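Local coordinates for Alr3699 protein (Nostoc sp., PDB 4XSR), which belongs to the glycosyltransferases of the GT-B fold and binds uridine-5'-diphosphate-glucose in the cleft between its two domains, at residues Leu99-Thr104 with Val123-Asp128; Ser131-Ser136 with Thr291-Phe296; Phe212-Pro217 with Asp242-Glu247. All coordinates share one frame; numbering follows the deposited sequence.

Contact 1: Leu99-Thr104 with Val123-Asp128. With UPG (uridine-5'-diphosphate-glucose), chain J.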
loop_
_atom_site.group_PDB
_atom_site.type_symbol
_atom_site.label_atom_id
_atom_site.label_comp_id
_atom_site.label_asym_id
_atom_site.label_seq_id
_atom_site.Cartn_x
_atom_site.Cartn_y
_atom_site.Cartn_z
ATOM N N LEU B 99 20.403 -3.702 1.632
ATOM C CA LEU B 99 19.574 -4.515 2.506
ATOM C C LEU B 99 18.613 -3.644 3.264
ATOM O O LEU B 99 18.969 -2.552 3.709
ATOM C CB LEU B 99 20.440 -5.285 3.473
ATOM C CG LEU B 99 19.703 -6.268 4.382
ATOM C CD1 LEU B 99 19.805 -7.692 3.865
ATOM C CD2 LEU B 99 20.314 -6.188 5.766
ATOM N N ILE B 100 17.386 -4.131 3.392
ATOM C CA ILE B 100 16.360 -3.418 4.104
ATOM C C ILE B 100 16.145 -4.227 5.332
ATOM O O ILE B 100 15.978 -5.446 5.238
ATOM C CB ILE B 100 15.038 -3.373 3.315
ATOM C CG1 ILE B 100 15.209 -2.560 2.018
ATOM C CG2 ILE B 100 13.917 -2.777 4.152
ATOM C CD1 ILE B 100 14.265 -2.984 0.909
ATOM N N TYR B 101 16.124 -3.553 6.479
ATOM C CA TYR B 101 16.007 -4.218 7.786
ATOM C C TYR B 101 14.828 -3.624 8.486
ATOM O O TYR B 101 14.884 -2.487 8.956
ATOM C CB TYR B 101 17.291 -3.975 8.583
ATOM C CG TYR B 101 17.581 -4.831 9.828
ATOM C CD1 TYR B 101 16.842 -4.689 11.001
ATOM C CD2 TYR B 101 18.678 -5.684 9.852
ATOM C CE1 TYR B 101 17.161 -5.416 12.141
ATOM C CE2 TYR B 101 18.993 -6.426 10.981
ATOM C CZ TYR B 101 18.232 -6.292 12.122
ATOM O OH TYR B 101 18.547 -7.043 13.243
ATOM N N ALA B 102 13.729 -4.371 8.516
ATOM C CA ALA B 102 12.488 -3.873 9.074
ATOM C C ALA B 102 12.407 -4.242 10.553
ATOM O O ALA B 102 12.532 -5.405 10.894
ATOM C CB ALA B 102 11.302 -4.466 8.319
ATOM N N ASN B 103 12.139 -3.247 11.401
ATOM C CA ASN B 103 12.140 -3.404 12.845
ATOM C C ASN B 103 10.783 -3.367 13.529
ATOM O O ASN B 103 10.707 -3.613 14.732
ATOM C CB ASN B 103 13.024 -2.321 13.446
ATOM C CG ASN B 103 13.628 -2.740 14.766
ATOM O OD1 ASN B 103 14.359 -3.718 14.827
ATOM N ND2 ASN B 103 13.328 -2.002 15.830
ATOM N N THR B 104 9.723 -3.030 12.791
ATOM C CA THR B 104 8.373 -3.015 13.326
ATOM C C THR B 104 7.413 -3.541 12.264
ATOM O O THR B 104 7.805 -3.790 11.124
ATOM C CB THR B 104 7.927 -1.587 13.735
ATOM O OG1 THR B 104 7.679 -0.801 12.557
ATOM C CG2 THR B 104 9.007 -0.871 14.582
ATOM N N VAL B 123 15.218 -8.160 5.781
ATOM C CA VAL B 123 15.231 -8.799 7.095
ATOM C C VAL B 123 14.138 -8.224 7.957
ATOM O O VAL B 123 13.917 -7.035 7.970
ATOM C CB VAL B 123 16.595 -8.602 7.799
ATOM C CG1 VAL B 123 16.535 -9.092 9.230
ATOM C CG2 VAL B 123 17.713 -9.337 7.052
ATOM N N TYR B 124 13.462 -9.080 8.697
ATOM C CA TYR B 124 12.457 -8.661 9.646
ATOM C C TYR B 124 12.951 -8.984 11.075
ATOM O O TYR B 124 13.226 -10.137 11.393
ATOM C CB TYR B 124 11.169 -9.444 9.386
ATOM C CG TYR B 124 9.987 -9.142 10.314
ATOM C CD1 TYR B 124 9.716 -7.850 10.786
ATOM C CD2 TYR B 124 9.104 -10.138 10.646
ATOM C CE1 TYR B 124 8.605 -7.603 11.613
ATOM C CE2 TYR B 124 8.011 -9.900 11.468
ATOM C CZ TYR B 124 7.763 -8.646 11.936
ATOM O OH TYR B 124 6.647 -8.467 12.695
ATOM N N HIS B 125 13.043 -7.962 11.928
ATOM C CA HIS B 125 13.445 -8.142 13.308
ATOM C C HIS B 125 12.182 -8.042 14.102
ATOM O O HIS B 125 11.536 -7.000 14.130
ATOM C CB HIS B 125 14.452 -7.106 13.749
ATOM C CG HIS B 125 15.190 -7.484 15.003
ATOM N ND1 HIS B 125 16.570 -7.448 15.098
ATOM C CD2 HIS B 125 14.735 -7.940 16.198
ATOM C CE1 HIS B 125 16.929 -7.859 16.303
ATOM N NE2 HIS B 125 15.837 -8.158 16.991
ATOM N N LEU B 126 11.841 -9.156 14.747
ATOM C CA LEU B 126 10.557 -9.368 15.322
ATOM C C LEU B 126 10.687 -9.153 16.827
ATOM O O LEU B 126 11.343 -9.940 17.523
ATOM C CB LEU B 126 10.134 -10.772 14.985
ATOM C CG LEU B 126 8.861 -11.272 15.603
ATOM C CD1 LEU B 126 7.671 -10.398 15.271
ATOM C CD2 LEU B 126 8.623 -12.704 15.142
ATOM N N HIS B 127 10.113 -8.043 17.296
ATOM C CA HIS B 127 10.148 -7.644 18.701
ATOM C C HIS B 127 8.826 -7.920 19.358
ATOM O O HIS B 127 8.664 -7.664 20.528
ATOM C CB HIS B 127 10.457 -6.138 18.833
ATOM C CG HIS B 127 11.816 -5.753 18.345
ATOM N ND1 HIS B 127 12.959 -5.945 19.097
ATOM C CD2 HIS B 127 12.220 -5.169 17.197
ATOM C CE1 HIS B 127 14.011 -5.504 18.427
ATOM N NE2 HIS B 127 13.587 -5.036 17.266
ATOM N N ASP B 128 7.857 -8.406 18.593
ATOM C CA ASP B 128 6.528 -8.682 19.113
ATOM C C ASP B 128 6.237 -10.173 19.246
ATOM O O ASP B 128 6.893 -11.029 18.643
ATOM C CB ASP B 128 5.469 -8.076 18.189
ATOM C CG ASP B 128 5.603 -6.562 18.020
ATOM O OD1 ASP B 128 5.829 -5.862 19.044
ATOM O OD2 ASP B 128 5.450 -6.082 16.852
HETATM N N1 UPG J . 12.816 3.104 29.340
HETATM C C2 UPG J . 13.354 4.398 29.320
HETATM N N3 UPG J . 12.729 5.358 29.988
HETATM C C4 UPG J . 11.618 5.127 30.683
HETATM C C5 UPG J . 11.078 3.836 30.738
HETATM C C6 UPG J . 11.701 2.833 30.033
HETATM O O2 UPG J . 14.404 4.681 28.674
HETATM O O4 UPG J . 11.064 6.079 31.300
HETATM C C1C UPG J . 13.463 2.023 28.605
HETATM C C2C UPG J . 13.872 0.847 29.484
HETATM O O2C UPG J . 15.155 1.102 30.093
HETATM C C3C UPG J . 13.841 -0.269 28.441
HETATM C C4C UPG J . 12.722 0.127 27.455
HETATM O O4C UPG J . 12.492 1.502 27.690
HETATM O O3C UPG J . 15.097 -0.283 27.759
HETATM C C5C UPG J . 11.383 -0.603 27.615
HETATM O O5C UPG J . 11.646 -1.933 27.170
HETATM P PA UPG J . 10.525 -3.040 26.977
HETATM O O1A UPG J . 11.249 -4.337 26.812
HETATM O O2A UPG J . 9.382 -2.872 27.913
HETATM O O3A UPG J . 10.127 -2.593 25.433
HETATM P PB UPG J . 8.689 -2.633 24.667
HETATM O O1B UPG J . 8.385 -1.194 24.461
HETATM O O2B UPG J . 7.630 -3.423 25.331
HETATM O O3B UPG J . 9.267 -3.223 23.271
HETATM C "C1'" UPG J . 9.165 -4.491 22.595
HETATM C "C2'" UPG J . 8.690 -5.700 23.369
HETATM C "C3'" UPG J . 9.628 -6.051 24.553
HETATM C "C4'" UPG J . 11.053 -6.258 24.027
HETATM C "C5'" UPG J . 11.415 -5.102 23.111
HETATM C "C6'" UPG J . 12.764 -5.220 22.471
HETATM O "O2'" UPG J . 7.307 -5.557 23.693
HETATM O "O3'" UPG J . 9.150 -7.258 25.174
HETATM O "O4'" UPG J . 12.034 -6.289 25.075
HETATM O "O5'" UPG J . 10.450 -4.908 22.082
HETATM O "O6'" UPG J . 12.917 -6.474 21.842
#
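Y101 and H125 lie alongside each other, pointing the same way from neighbouring parallel strands, and join through a hydrogen bond of 2.7 Å between Y101 OH and H125 ND1, made at the edge of the imidazole. Backbone alternation puts Y101, V123 and H125 on one side; CG anti to the backbone N (chi1 -165° in Y101, -163° in H125) then leans both rings forward along the strands, bringing Y101 OH beside H125 ND1. Beta-branched V123 has a methyl, CG1, that can lie over one face of the Y101 ring, a CH-pi contact 4.2 Å from the ring centroid and 18° off its normal. Beneath the side chains run backbone bonds: V123 N to I100 O, A102 N to V123 O at 2.7 Å, and H125 N to A102 O. A102 and Y124 face the other side, with A102 CB 4.5 Å from Y124 CD1. Strand 99-102, helix 105-118 and strand 122-126 form a beta-alpha-beta unit of the parallel sheet in one GT-B domain.

Past the strand ends polar groups take over. N103 OD1 receives H127 NE2 at 2.9 Å; the donor lies above the carbonyl plane, while the oxygen sits in the imidazole plane. N103 ND2 in turn bonds to D13, so the amide is held from both ends. H127 ND1 makes a 2.8 Å hydrogen bond to UPG O6'. Histidine suits this place because its two nitrogens point to different edges: N103, itself positioned by D13, fixes the ring's rotation, and a second-shell amide thereby presents H127 to the sugar.

Contact 2: Ser131-Ser136 with Thr291-Phe296. With UPG (uridine-5'-diphosphate-glucose), chain J.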
loop_
_atom_site.group_PDB
_atom_site.type_symbol
_atom_site.label_atom_id
_atom_site.label_comp_id
_atom_site.label_asym_id
_atom_site.label_seq_id
_atom_site.Cartn_x
_atom_site.Cartn_y
_atom_site.Cartn_z
ATOM N N SER B 131 0.367 -12.816 18.458
ATOM C CA SER B 131 -0.645 -13.710 18.974
ATOM C C SER B 131 -1.924 -12.911 19.053
ATOM O O SER B 131 -1.872 -11.688 19.082
ATOM C CB SER B 131 -0.270 -14.187 20.385
ATOM O OG SER B 131 -0.683 -13.222 21.338
ATOM N N PRO B 132 -3.066 -13.598 19.102
ATOM C CA PRO B 132 -4.364 -12.930 19.176
ATOM C C PRO B 132 -4.482 -11.992 20.330
ATOM O O PRO B 132 -5.144 -10.973 20.194
ATOM C CB PRO B 132 -5.354 -14.101 19.303
ATOM C CG PRO B 132 -4.718 -15.158 18.428
ATOM C CD PRO B 132 -3.212 -14.998 18.637
ATOM N N GLU B 133 -3.822 -12.320 21.438
ATOM C CA GLU B 133 -3.866 -11.493 22.647
ATOM C C GLU B 133 -3.214 -10.131 22.415
ATOM O O GLU B 133 -3.661 -9.124 22.932
ATOM C CB GLU B 133 -3.127 -12.218 23.754
ATOM C CG GLU B 133 -3.472 -11.783 25.161
ATOM C CD GLU B 133 -2.829 -12.685 26.218
ATOM O OE1 GLU B 133 -2.985 -12.335 27.419
ATOM O OE2 GLU B 133 -2.169 -13.721 25.852
ATOM N N HIS B 134 -2.151 -10.102 21.626
ATOM C CA HIS B 134 -1.452 -8.853 21.348
ATOM C C HIS B 134 -1.930 -8.084 20.109
ATOM O O HIS B 134 -1.680 -6.893 20.017
ATOM C CB HIS B 134 0.043 -9.113 21.172
ATOM C CG HIS B 134 0.792 -9.208 22.457
ATOM N ND1 HIS B 134 1.099 -8.103 23.212
ATOM C CD2 HIS B 134 1.302 -10.272 23.120
ATOM C CE1 HIS B 134 1.784 -8.476 24.276
ATOM N NE2 HIS B 134 1.904 -9.789 24.253
ATOM N N PHE B 135 -2.565 -8.749 19.141
ATOM C CA PHE B 135 -2.866 -8.104 17.853
ATOM C C PHE B 135 -4.138 -8.616 17.224
ATOM O O PHE B 135 -4.596 -9.729 17.511
ATOM C CB PHE B 135 -1.705 -8.279 16.869
ATOM C CG PHE B 135 -0.430 -7.642 17.337
ATOM C CD1 PHE B 135 -0.274 -6.252 17.309
ATOM C CD2 PHE B 135 0.601 -8.423 17.855
ATOM C CE1 PHE B 135 0.899 -5.656 17.778
ATOM C CE2 PHE B 135 1.774 -7.839 18.322
ATOM C CZ PHE B 135 1.929 -6.456 18.290
ATOM N N SER B 136 -4.697 -7.771 16.359
ATOM C CA SER B 136 -5.857 -8.122 15.520
ATOM C C SER B 136 -5.496 -9.234 14.557
ATOM O O SER B 136 -4.327 -9.381 14.165
ATOM C CB SER B 136 -6.301 -6.891 14.708
ATOM O OG SER B 136 -5.363 -6.567 13.669
ATOM N N THR B 291 0.570 -7.974 32.029
ATOM C CA THR B 291 -0.554 -8.895 32.077
ATOM C C THR B 291 -0.756 -9.642 30.760
ATOM O O THR B 291 -1.685 -10.421 30.682
ATOM C CB THR B 291 -1.865 -8.176 32.389
ATOM O OG1 THR B 291 -2.052 -7.118 31.450
ATOM C CG2 THR B 291 -1.830 -7.615 33.798
ATOM N N ALA B 292 0.077 -9.397 29.741
ATOM C CA ALA B 292 0.056 -10.208 28.522
ATOM C C ALA B 292 1.460 -10.587 28.279
ATOM O O ALA B 292 2.359 -9.857 28.687
ATOM C CB ALA B 292 -0.473 -9.432 27.323
ATOM N N PRO B 293 1.683 -11.701 27.582
ATOM C CA PRO B 293 3.059 -12.171 27.555
ATOM C C PRO B 293 4.071 -11.181 27.024
ATOM O O PRO B 293 3.892 -10.615 25.971
ATOM C CB PRO B 293 2.982 -13.418 26.644
ATOM C CG PRO B 293 1.608 -13.943 26.866
ATOM C CD PRO B 293 0.748 -12.703 27.044
ATOM N N GLU B 294 5.183 -11.051 27.717
ATOM C CA GLU B 294 6.245 -10.153 27.321
ATOM C C GLU B 294 7.158 -10.811 26.282
ATOM O O GLU B 294 7.658 -11.915 26.480
ATOM C CB GLU B 294 7.064 -9.728 28.549
ATOM C CG GLU B 294 8.099 -8.624 28.296
ATOM C CD GLU B 294 7.408 -7.283 28.100
ATOM O OE1 GLU B 294 6.530 -6.949 28.945
ATOM O OE2 GLU B 294 7.689 -6.605 27.079
ATOM N N PRO B 295 7.391 -10.165 25.166
ATOM C CA PRO B 295 8.250 -10.780 24.170
ATOM C C PRO B 295 9.679 -10.995 24.614
ATOM O O PRO B 295 10.196 -12.044 24.380
ATOM C CB PRO B 295 8.177 -9.804 23.012
ATOM C CG PRO B 295 6.836 -9.246 23.122
ATOM C CD PRO B 295 6.551 -9.124 24.575
ATOM N N PHE B 296 10.291 -10.024 25.261
ATOM C CA PHE B 296 11.616 -10.181 25.789
ATOM C C PHE B 296 11.687 -9.590 27.172
ATOM O O PHE B 296 11.774 -10.305 28.119
ATOM C CB PHE B 296 12.616 -9.539 24.877
ATOM C CG PHE B 296 14.010 -9.581 25.373
ATOM C CD1 PHE B 296 14.743 -10.728 25.309
ATOM C CD2 PHE B 296 14.595 -8.461 25.871
ATOM C CE1 PHE B 296 16.032 -10.753 25.742
ATOM C CE2 PHE B 296 15.872 -8.474 26.303
ATOM C CZ PHE B 296 16.598 -9.622 26.239
HETATM N N1 UPG J . 12.816 3.104 29.340
HETATM C C2 UPG J . 13.354 4.398 29.320
HETATM N N3 UPG J . 12.729 5.358 29.988
HETATM C C4 UPG J . 11.618 5.127 30.683
HETATM C C5 UPG J . 11.078 3.836 30.738
HETATM C C6 UPG J . 11.701 2.833 30.033
HETATM O O2 UPG J . 14.404 4.681 28.674
HETATM O O4 UPG J . 11.064 6.079 31.300
HETATM C C1C UPG J . 13.463 2.023 28.605
HETATM C C2C UPG J . 13.872 0.847 29.484
HETATM O O2C UPG J . 15.155 1.102 30.093
HETATM C C3C UPG J . 13.841 -0.269 28.441
HETATM C C4C UPG J . 12.722 0.127 27.455
HETATM O O4C UPG J . 12.492 1.502 27.690
HETATM O O3C UPG J . 15.097 -0.283 27.759
HETATM C C5C UPG J . 11.383 -0.603 27.615
HETATM O O5C UPG J . 11.646 -1.933 27.170
HETATM P PA UPG J . 10.525 -3.040 26.977
HETATM O O1A UPG J . 11.249 -4.337 26.812
HETATM O O2A UPG J . 9.382 -2.872 27.913
HETATM O O3A UPG J . 10.127 -2.593 25.433
HETATM P PB UPG J . 8.689 -2.633 24.667
HETATM O O1B UPG J . 8.385 -1.194 24.461
HETATM O O2B UPG J . 7.630 -3.423 25.331
HETATM O O3B UPG J . 9.267 -3.223 23.271
HETATM C "C1'" UPG J . 9.165 -4.491 22.595
HETATM C "C2'" UPG J . 8.690 -5.700 23.369
HETATM C "C3'" UPG J . 9.628 -6.051 24.553
HETATM C "C4'" UPG J . 11.053 -6.258 24.027
HETATM C "C5'" UPG J . 11.415 -5.102 23.111
HETATM C "C6'" UPG J . 12.764 -5.220 22.471
HETATM O "O2'" UPG J . 7.307 -5.557 23.693
HETATM O "O3'" UPG J . 9.150 -7.258 25.174
HETATM O "O4'" UPG J . 12.034 -6.289 25.075
HETATM O "O5'" UPG J . 10.450 -4.908 22.082
HETATM O "O6'" UPG J . 12.917 -6.474 21.842
#
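H134 reaches across to the backbone of P293, where its NE2 donates a hydrogen bond of 2.8 Å to P293 O. The bond is somewhat bent, with an N-H...O angle of 147°, and the oxygen lies near the ring plane, tilted 16° from it. This is the firm part of the contact: A292 CB approaches the same ring at 3.9 Å from H134 NE2, and the methyl is small enough to let the imidazole come down to the carbonyl. CG of H134 stands beside its own backbone N (chi1 -82°), which swings the ring out of the turn, and W218 meets that ring edge-to-face. The bond uses only the main chain of P293, whose ring offers CD to E133.

Toward solvent the contact is looser. The chain of E133 is extended and crosses the side chain of P293 at about a right angle, with E133 OE2 3.3 Å from P293 CD; nothing stronger than packing joins the two, as befits an exposed acid at a rim.

The inner side of segment 291-296 is buried and turned to the ligand. There F296 N donates a hydrogen bond of 3.0 Å to UPG O3', and E294 OE2 lies next to the same hydroxyl. K219 forms a salt bridge with E294.

Two loops from different family regions thus meet across the cleft. Segment 131-136 follows strand 122-126 and leads into helix 137-150, with S136 capping that helix, whereas segment 291-296 connects strand 285-287 to helix 298-305.

Contact 3: Phe212-Pro217 with Asp242-Glu247. With UPG (uridine-5'-diphosphate-glucose), chain J.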
loop_
_atom_site.group_PDB
_atom_site.type_symbol
_atom_site.label_atom_id
_atom_site.label_comp_id
_atom_site.label_asym_id
_atom_site.label_seq_id
_atom_site.Cartn_x
_atom_site.Cartn_y
_atom_site.Cartn_z
ATOM N N PHE B 212 9.511 0.093 35.230
ATOM C CA PHE B 212 10.126 0.851 34.167
ATOM C C PHE B 212 9.498 0.575 32.802
ATOM O O PHE B 212 10.082 0.845 31.761
ATOM C CB PHE B 212 11.628 0.628 34.157
ATOM C CG PHE B 212 12.322 1.084 35.441
ATOM C CD1 PHE B 212 12.282 0.298 36.602
ATOM C CD2 PHE B 212 13.032 2.267 35.478
ATOM C CE1 PHE B 212 12.909 0.711 37.766
ATOM C CE2 PHE B 212 13.668 2.677 36.639
ATOM C CZ PHE B 212 13.604 1.906 37.788
ATOM N N SER B 213 8.266 0.117 32.793
ATOM C CA SER B 213 7.568 -0.116 31.542
ATOM C C SER B 213 6.807 1.151 31.107
ATOM O O SER B 213 6.339 1.951 31.947
ATOM C CB SER B 213 6.564 -1.276 31.691
ATOM O OG SER B 213 7.191 -2.507 32.049
ATOM N N ARG B 214 6.642 1.302 29.795
ATOM C CA ARG B 214 5.745 2.315 29.284
ATOM C C ARG B 214 4.367 2.089 29.876
ATOM O O ARG B 214 4.046 0.990 30.334
ATOM C CB ARG B 214 5.691 2.277 27.759
ATOM C CG ARG B 214 4.871 1.127 27.181
ATOM C CD ARG B 214 5.201 0.863 25.705
ATOM N NE ARG B 214 4.167 0.042 25.027
ATOM C CZ ARG B 214 4.424 -0.889 24.106
ATOM N NH1 ARG B 214 5.665 -1.152 23.722
ATOM N NH2 ARG B 214 3.435 -1.566 23.558
ATOM N N LEU B 215 3.550 3.135 29.866
ATOM C CA LEU B 215 2.212 3.059 30.431
ATOM C C LEU B 215 1.216 2.545 29.394
ATOM O O LEU B 215 0.746 3.290 28.548
ATOM C CB LEU B 215 1.812 4.423 30.977
ATOM C CG LEU B 215 2.864 5.088 31.881
ATOM C CD1 LEU B 215 2.419 6.482 32.282
ATOM C CD2 LEU B 215 3.160 4.265 33.131
ATOM N N SER B 216 0.953 1.245 29.417
ATOM C CA SER B 216 -0.159 0.675 28.651
ATOM C C SER B 216 -0.824 -0.303 29.561
ATOM O O SER B 216 -0.191 -0.846 30.449
ATOM C CB SER B 216 0.270 -0.073 27.381
ATOM O OG SER B 216 1.216 0.659 26.618
ATOM N N PRO B 217 -2.087 -0.580 29.310
ATOM C CA PRO B 217 -2.743 -1.538 30.181
ATOM C C PRO B 217 -2.015 -2.878 30.288
ATOM O O PRO B 217 -1.878 -3.410 31.378
ATOM C CB PRO B 217 -4.129 -1.656 29.556
ATOM C CG PRO B 217 -4.375 -0.248 29.013
ATOM C CD PRO B 217 -3.041 0.095 28.410
ATOM N N ASP B 242 6.121 6.621 30.187
ATOM C CA ASP B 242 5.051 7.508 29.713
ATOM C C ASP B 242 4.085 6.709 28.883
ATOM O O ASP B 242 4.447 5.650 28.382
ATOM C CB ASP B 242 5.663 8.607 28.834
ATOM C CG ASP B 242 4.834 9.886 28.798
ATOM O OD1 ASP B 242 3.676 9.897 29.298
ATOM O OD2 ASP B 242 5.378 10.881 28.255
ATOM N N ALA B 243 2.861 7.202 28.726
ATOM C CA ALA B 243 1.977 6.680 27.671
ATOM C C ALA B 243 2.510 7.131 26.297
ATOM O O ALA B 243 2.456 8.299 25.958
ATOM C CB ALA B 243 0.566 7.160 27.883
ATOM N N LEU B 244 3.076 6.212 25.531
ATOM C CA LEU B 244 3.756 6.563 24.269
ATOM C C LEU B 244 2.835 6.426 23.044
ATOM O O LEU B 244 3.196 6.859 21.949
ATOM C CB LEU B 244 4.971 5.664 24.035
ATOM C CG LEU B 244 6.122 5.606 25.045
ATOM C CD1 LEU B 244 7.067 4.482 24.636
ATOM C CD2 LEU B 244 6.861 6.931 25.110
ATOM N N PHE B 245 1.670 5.808 23.242
ATOM C CA PHE B 245 0.792 5.433 22.142
ATOM C C PHE B 245 -0.661 5.736 22.458
ATOM O O PHE B 245 -1.535 4.914 22.179
ATOM C CB PHE B 245 0.966 3.933 21.788
ATOM C CG PHE B 245 2.408 3.513 21.569
ATOM C CD1 PHE B 245 3.182 4.105 20.563
ATOM C CD2 PHE B 245 2.994 2.523 22.360
ATOM C CE1 PHE B 245 4.505 3.716 20.346
ATOM C CE2 PHE B 245 4.320 2.129 22.142
ATOM C CZ PHE B 245 5.079 2.726 21.140
ATOM N N GLY B 246 -0.899 6.892 23.082
ATOM C CA GLY B 246 -2.254 7.428 23.316
ATOM C C GLY B 246 -3.032 6.850 24.479
ATOM O O GLY B 246 -4.249 6.957 24.528
ATOM N N GLU B 247 -2.346 6.256 25.446
ATOM C CA GLU B 247 -3.054 5.561 26.540
ATOM C C GLU B 247 -3.344 6.499 27.740
ATOM O O GLU B 247 -3.210 6.122 28.910
ATOM C CB GLU B 247 -2.285 4.299 26.947
ATOM C CG GLU B 247 -1.782 3.446 25.771
ATOM C CD GLU B 247 -0.320 3.737 25.352
ATOM O OE1 GLU B 247 0.121 4.924 25.314
ATOM O OE2 GLU B 247 0.408 2.767 25.049
HETATM N N1 UPG J . 12.816 3.104 29.340
HETATM C C2 UPG J . 13.354 4.398 29.320
HETATM N N3 UPG J . 12.729 5.358 29.988
HETATM C C4 UPG J . 11.618 5.127 30.683
HETATM C C5 UPG J . 11.078 3.836 30.738
HETATM C C6 UPG J . 11.701 2.833 30.033
HETATM O O2 UPG J . 14.404 4.681 28.674
HETATM O O4 UPG J . 11.064 6.079 31.300
HETATM C C1C UPG J . 13.463 2.023 28.605
HETATM C C2C UPG J . 13.872 0.847 29.484
HETATM O O2C UPG J . 15.155 1.102 30.093
HETATM C C3C UPG J . 13.841 -0.269 28.441
HETATM C C4C UPG J . 12.722 0.127 27.455
HETATM O O4C UPG J . 12.492 1.502 27.690
HETATM O O3C UPG J . 15.097 -0.283 27.759
HETATM C C5C UPG J . 11.383 -0.603 27.615
HETATM O O5C UPG J . 11.646 -1.933 27.170
HETATM P PA UPG J . 10.525 -3.040 26.977
HETATM O O1A UPG J . 11.249 -4.337 26.812
HETATM O O2A UPG J . 9.382 -2.872 27.913
HETATM O O3A UPG J . 10.127 -2.593 25.433
HETATM P PB UPG J . 8.689 -2.633 24.667
HETATM O O1B UPG J . 8.385 -1.194 24.461
HETATM O O2B UPG J . 7.630 -3.423 25.331
HETATM O O3B UPG J . 9.267 -3.223 23.271
HETATM C "C1'" UPG J . 9.165 -4.491 22.595
HETATM C "C2'" UPG J . 8.690 -5.700 23.369
HETATM C "C3'" UPG J . 9.628 -6.051 24.553
HETATM C "C4'" UPG J . 11.053 -6.258 24.027
HETATM C "C5'" UPG J . 11.415 -5.102 23.111
HETATM C "C6'" UPG J . 12.764 -5.220 22.471
HETATM O "O2'" UPG J . 7.307 -5.557 23.693
HETATM O "O3'" UPG J . 9.150 -7.258 25.174
HETATM O "O4'" UPG J . 12.034 -6.289 25.075
HETATM O "O5'" UPG J . 10.450 -4.908 22.082
HETATM O "O6'" UPG J . 12.917 -6.474 21.842
#
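The guanidinium of R214 has F245 CE2 over the centre of one face, 3.5 Å above its plane, and the two planes stand at 90°, so the phenyl ring packs edge-on against the arginine. The F245 ring in turn has L244 CB over one of its own faces. At the guanidinium edges lie two oxygens: UPG O1B, which accepts a hydrogen bond of 2.8 Å from R214 NH1, and S216 OG, to which R214 NE makes only a weak one. Arginine suits the spot, since its N-H groups point in different directions and can serve a phosphate and a hydroxyl at once. Its CG sits between the backbone N and the carbonyl carbon (chi1 76°), and the chain then runs extended to NE, taking the head to the diphosphate.

S216 OG donates to E247 OE2 at 2.7 Å, from above the carboxylate plane. The other oxygen, E247 OE1, accepts F245 N at 2.7 Å, and one bent glutamate therefore ties its own loop to the opposite one. The opposite charges of R214 and E247 are not in contact, with R214 NE 4.6 Å from E247 OE2, but the acid probably helps to balance the cation. Deeper in, L215 N donates to D242 O, and the L215 side chain packs on A243, with CB atoms 4.3 Å apart.

Both loops follow adjacent parallel strands, 207-211 and 235-240, and lead into helices, an arrangement typical of a Rossmann-like GT-B domain; here segment 212-217 touches UPG, while 242-247 packs behind it, against R214 and S216.

How the contacts relate
All three contacts touch UPG, each at a different part of it: contact 1 meets the glucose at O6', contact 2 meets it at O3', and contact 3 reaches the diphosphate. Contact 1 lies in one GT-B domain and contact 3 in the other, their centres about 22 Å apart and nearest atoms about 7 Å, so they do not touch. Contact 2 bridges the domains and meets both neighbours: H127 O packs on P295 CB at 3.3 Å, and T291 OG1 lies 3.7 Å from P217 O. Its centre is about 18 Å from that of contact 1 and 15 Å from that of contact 3. Along the chain, contact 3 falls between the two segments of contact 2.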